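Local coordinates for protein 2,5-dihydroxypyridine 5,6-dioxygenase (Pseudomonas putida KT2440, PDB 7CUP) that catalyses the iron-dependent dioxygenolytic ring cleavage of 2,5-dihydroxypyridine between carbons 5 and 6, giving N-formylmaleamate in aerobic nicotinate degradation, at residues G83-A86 with A87-A90; F243-E246 with Y247-Y251. All coordinates share one frame; numbering follows the deposited sequence.

Contact 1: G83-A86 with A87-A90; sequences GNLA and AQRA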
loop_
_atom_site.group_PDB
_atom_site.type_symbol
_atom_site.label_atom_id
_atom_site.label_comp_id
_atom_site.label_asym_id
_atom_site.label_seq_id
_atom_site.Cartn_x
_atom_site.Cartn_y
_atom_site.Cartn_z
ATOM N N GLY A 83 29.530 12.585 -6.172
ATOM C CA GLY A 83 30.390 11.400 -5.960
ATOM C C GLY A 83 29.728 10.120 -6.448
ATOM O O GLY A 83 30.103 9.035 -5.962
ATOM N N ASN A 84 28.791 10.209 -7.387
ATOM C CA ASN A 84 27.958 9.052 -7.827
ATOM C C ASN A 84 27.954 9.001 -9.363
ATOM O O ASN A 84 26.893 9.210 -10.062
ATOM C CB ASN A 84 26.587 9.095 -7.159
ATOM C CG ASN A 84 25.943 7.731 -7.147
ATOM O OD1 ASN A 84 26.290 6.851 -7.956
ATOM N ND2 ASN A 84 25.001 7.552 -6.242
ATOM N N LEU A 85 29.133 8.714 -9.904
ATOM C CA LEU A 85 29.351 8.728 -11.366
ATOM C C LEU A 85 28.486 7.636 -12.004
ATOM O O LEU A 85 27.969 7.862 -13.077
ATOM C CB LEU A 85 30.844 8.538 -11.650
ATOM C CG LEU A 85 31.217 8.542 -13.125
ATOM C CD1 LEU A 85 30.819 9.840 -13.792
ATOM C CD2 LEU A 85 32.697 8.276 -13.296
ATOM N N ALA A 86 28.278 6.514 -11.332
ATOM C CA ALA A 86 27.535 5.388 -11.934
ATOM C C ALA A 86 26.105 5.864 -12.262
ATOM O O ALA A 86 25.646 5.696 -13.440
ATOM C CB ALA A 86 27.604 4.183 -11.011
ATOM N N ALA A 87 25.423 6.433 -11.268
ATOM C CA ALA A 87 24.063 7.026 -11.390
ATOM C C ALA A 87 24.061 8.131 -12.446
ATOM O O ALA A 87 23.143 8.183 -13.298
ATOM C CB ALA A 87 23.617 7.555 -10.055
ATOM N N GLN A 88 25.077 8.986 -12.437
ATOM C CA GLN A 88 25.177 10.043 -13.465
ATOM C C GLN A 88 25.189 9.362 -14.841
ATOM O O GLN A 88 24.444 9.846 -15.753
ATOM C CB GLN A 88 26.389 10.924 -13.178
ATOM C CG GLN A 88 26.507 12.100 -14.126
ATOM C CD GLN A 88 27.812 12.833 -13.943
ATOM O OE1 GLN A 88 28.247 13.089 -12.823
ATOM N NE2 GLN A 88 28.449 13.146 -15.055
ATOM N N ARG A 89 25.996 8.305 -15.030
ATOM C CA ARG A 89 26.114 7.628 -16.359
ATOM C C ARG A 89 24.791 6.935 -16.718
ATOM O O ARG A 89 24.525 6.719 -17.903
ATOM C CB ARG A 89 27.258 6.601 -16.380
ATOM C CG ARG A 89 28.660 7.181 -16.235
ATOM C CD ARG A 89 29.122 7.659 -17.583
ATOM N NE ARG A 89 30.404 8.344 -17.656
ATOM C CZ ARG A 89 31.590 7.752 -17.678
ATOM N NH1 ARG A 89 31.714 6.448 -17.530
ATOM N NH2 ARG A 89 32.675 8.480 -17.800
ATOM N N ALA A 90 24.013 6.510 -15.725
ATOM C CA ALA A 90 22.725 5.822 -15.960
ATOM C C ALA A 90 21.738 6.819 -16.561
ATOM O O ALA A 90 20.931 6.431 -17.432
ATOM C CB ALA A 90 22.216 5.193 -14.679
#
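The guanidinium of Arg89 has Leu85 CD1 over one face, and the two side chains run side by side in the same direction, with CD1 4.2 Å from Arg89 NE. Leu85 CD1 also lies over a face of the Gln88 amide, 4.2 Å from Gln88 CD. A third flat group, the Asn84 amide, has Ala87 CB over one face, 3.7 Å from Asn84 CG. This first turn of helix 85-92 illustrates N-capping. Asn84 sits at the N-cap, its CG anti to the backbone N (chi1 -158°), a setting that brings OD1 to Ala87 N. The capping bond from Ala87 N to Asn84 OD1 is weak at 3.4 Å, though fairly straight (163°). From the next amide onward the backbone takes over: Gln88 N donates to Asn84 O at 3.0 Å, and Arg89 N to Leu85 O at 2.8 Å. Gln88 stretches away from the turn, where its NE2 bonds Glu92 OE2 and Gln111 OE1, tying the helix to helix 107-114. The buried alanines pack elsewhere: Ala87 on Leu59 and Leu81, Ala86 and Ala90 on Ser26 and Ala90 of the second subunit, respectively, which is consistent with a close approach of that subunit. Arg89 CG, anti to the carbonyl carbon (chi1 -66°), rests 3.3 Å from Leu85 O.

Contact 2: F243-E246 with Y247-Y251; sequences FEAE and YLRDY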
loop_
_atom_site.group_PDB
_atom_site.type_symbol
_atom_site.label_atom_id
_atom_site.label_comp_id
_atom_site.label_asym_id
_atom_site.label_seq_id
_atom_site.Cartn_x
_atom_site.Cartn_y
_atom_site.Cartn_z
ATOM N N PHE A 243 8.366 43.461 10.568
ATOM C CA PHE A 243 8.436 42.033 10.960
ATOM C C PHE A 243 9.057 41.212 9.823
ATOM O O PHE A 243 9.965 40.437 10.108
ATOM C CB PHE A 243 7.076 41.494 11.412
ATOM C CG PHE A 243 7.097 39.999 11.562
ATOM C CD1 PHE A 243 7.949 39.406 12.476
ATOM C CD2 PHE A 243 6.370 39.193 10.708
ATOM C CE1 PHE A 243 8.021 38.025 12.562
ATOM C CE2 PHE A 243 6.433 37.811 10.803
ATOM C CZ PHE A 243 7.251 37.230 11.738
ATOM N N GLU A 244 8.550 41.340 8.603
ATOM C CA GLU A 244 9.070 40.560 7.468
ATOM C C GLU A 244 10.594 40.743 7.424
ATOM O O GLU A 244 11.283 39.741 7.286
ATOM C CB GLU A 244 8.419 40.952 6.145
ATOM C CG GLU A 244 7.074 40.284 5.891
ATOM C CD GLU A 244 5.893 41.109 6.347
ATOM O OE1 GLU A 244 4.754 40.660 6.150
ATOM O OE2 GLU A 244 6.127 42.205 6.898
ATOM N N ALA A 245 11.085 41.982 7.538
ATOM C CA ALA A 245 12.525 42.319 7.461
ATOM C C ALA A 245 13.284 41.579 8.557
ATOM O O ALA A 245 14.307 40.983 8.285
ATOM C CB ALA A 245 12.714 43.810 7.568
ATOM N N GLU A 246 12.807 41.602 9.780
ATOM C CA GLU A 246 13.535 40.917 10.874
ATOM C C GLU A 246 13.594 39.405 10.588
ATOM O O GLU A 246 14.631 38.778 10.852
ATOM C CB GLU A 246 12.812 41.143 12.195
ATOM C CG GLU A 246 13.545 40.556 13.378
ATOM C CD GLU A 246 12.743 40.749 14.642
ATOM O OE1 GLU A 246 13.157 40.249 15.679
ATOM O OE2 GLU A 246 11.692 41.406 14.575
ATOM N N TYR A 247 12.498 38.831 10.101
ATOM C CA TYR A 247 12.415 37.383 9.779
ATOM C C TYR A 247 13.402 37.083 8.652
ATOM O O TYR A 247 14.151 36.106 8.778
ATOM C CB TYR A 247 10.985 36.966 9.431
ATOM C CG TYR A 247 10.811 35.500 9.110
ATOM C CD1 TYR A 247 11.127 35.000 7.861
ATOM C CD2 TYR A 247 10.304 34.613 10.037
ATOM C CE1 TYR A 247 10.963 33.660 7.542
ATOM C CE2 TYR A 247 10.101 33.277 9.722
ATOM C CZ TYR A 247 10.443 32.793 8.472
ATOM O OH TYR A 247 10.311 31.478 8.146
ATOM N N LEU A 248 13.410 37.899 7.595
ATOM C CA LEU A 248 14.347 37.718 6.454
ATOM C C LEU A 248 15.773 37.833 6.985
ATOM O O LEU A 248 16.594 36.959 6.650
ATOM C CB LEU A 248 14.074 38.748 5.360
ATOM C CG LEU A 248 14.947 38.620 4.116
ATOM C CD1 LEU A 248 14.961 37.186 3.566
ATOM C CD2 LEU A 248 14.530 39.620 3.048
ATOM N N ARG A 249 16.074 38.848 7.798
ATOM C CA ARG A 249 17.468 39.051 8.277
ATOM C C ARG A 249 17.900 37.838 9.108
ATOM O O ARG A 249 19.028 37.381 8.956
ATOM C CB ARG A 249 17.635 40.320 9.120
ATOM C CG ARG A 249 17.735 41.628 8.355
ATOM C CD ARG A 249 18.102 42.768 9.322
ATOM N NE ARG A 249 17.152 42.945 10.432
ATOM C CZ ARG A 249 16.063 43.707 10.396
ATOM N NH1 ARG A 249 15.731 44.386 9.311
ATOM N NH2 ARG A 249 15.297 43.796 11.466
ATOM N N ASP A 250 17.034 37.341 9.978
ATOM C CA ASP A 250 17.354 36.199 10.861
ATOM C C ASP A 250 17.561 34.937 10.014
ATOM O O ASP A 250 18.426 34.098 10.363
ATOM C CB ASP A 250 16.251 36.032 11.899
ATOM C CG ASP A 250 16.601 35.160 13.084
ATOM O OD1 ASP A 250 16.993 35.705 14.123
ATOM O OD2 ASP A 250 16.461 33.948 12.962
ATOM N N TYR A 251 16.771 34.760 8.958
ATOM C CA TYR A 251 16.873 33.558 8.103
ATOM C C TYR A 251 18.234 33.565 7.420
ATOM O O TYR A 251 18.967 32.580 7.486
ATOM C CB TYR A 251 15.760 33.527 7.063
ATOM C CG TYR A 251 15.817 32.317 6.167
ATOM C CD1 TYR A 251 15.408 31.072 6.630
ATOM C CD2 TYR A 251 16.296 32.403 4.870
ATOM C CE1 TYR A 251 15.438 29.959 5.803
ATOM C CE2 TYR A 251 16.327 31.304 4.026
ATOM C CZ TYR A 251 15.894 30.078 4.498
ATOM O OH TYR A 251 15.957 28.973 3.705
#
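Tyr247, Glu246 and Arg249 carry this contact along helix 243-253, a worked example of how one helix can present different chemistry on different sides. Tyr247 backs onto the preceding turn: its CB lies 3.5 Å from Glu244 O, and ring atom CD2 meets Phe243 CZ at 4.4 Å, a loose apolar touch. With CG anti to the backbone N (chi1 -179°), the ring then leads outward, where Phe219 of the same chain and Tyr222 of the third subunit meet it edge-to-face and its OH is hydrogen-bonded to Thr277 O of that subunit. Arg249 does the reverse and folds back over the helix. A bend at chi3 (-58°) lays one face of the guanidinium on the backbone, Glu246 CA standing 3.4 Å above its plane, while NH1 reaches 3.5 Å from Ala245 CB and bonds Ile239 O. Replacing Arg249 with an alanine would probably leave Ile239 O without this donor and uncover the turn at Ala245 and Glu246. Glu246 is extended and crosses Arg249 at about a right angle. Although carboxylate and guanidinium planes are only 8° apart, Glu246 OE2 stays 5.3 Å from Arg249 NH2, and the salt bridge of OE1 is made instead with Arg324 of the third subunit. Beneath these side chains runs an unbroken ladder of four helical bonds, from Tyr247 N to Phe243 O through to Asp250 N to Glu246 O. Any attraction between Glu246 and Arg249 is therefore probably modest, since their charged atoms are not in contact and each has a partner outside the helix.

Overall arrangement
Both contacts are local and share no secondary-structure element: contact 1 spans the N-cap and first turn of helix 85-92, contact 2 lies within helix 243-253, with centres 39 Å apart and nearest atoms about 23 Å. Contact 1, just before strand 96-99 of the parallel sheet in the chain, is mostly buried, with small apolar side chains against the second subunit and a capping amide; its exposed members are Leu85 and Arg89. Contact 2, partly buried, follows strand 235-240 and precedes strand 263-269 in sequence, and combines aromatic packing with charged groups that bridge to the third subunit. Neither touches the metal site, although the Leu248 side chain is about 13 Å from iron. Different subunit interfaces go with different chemistry.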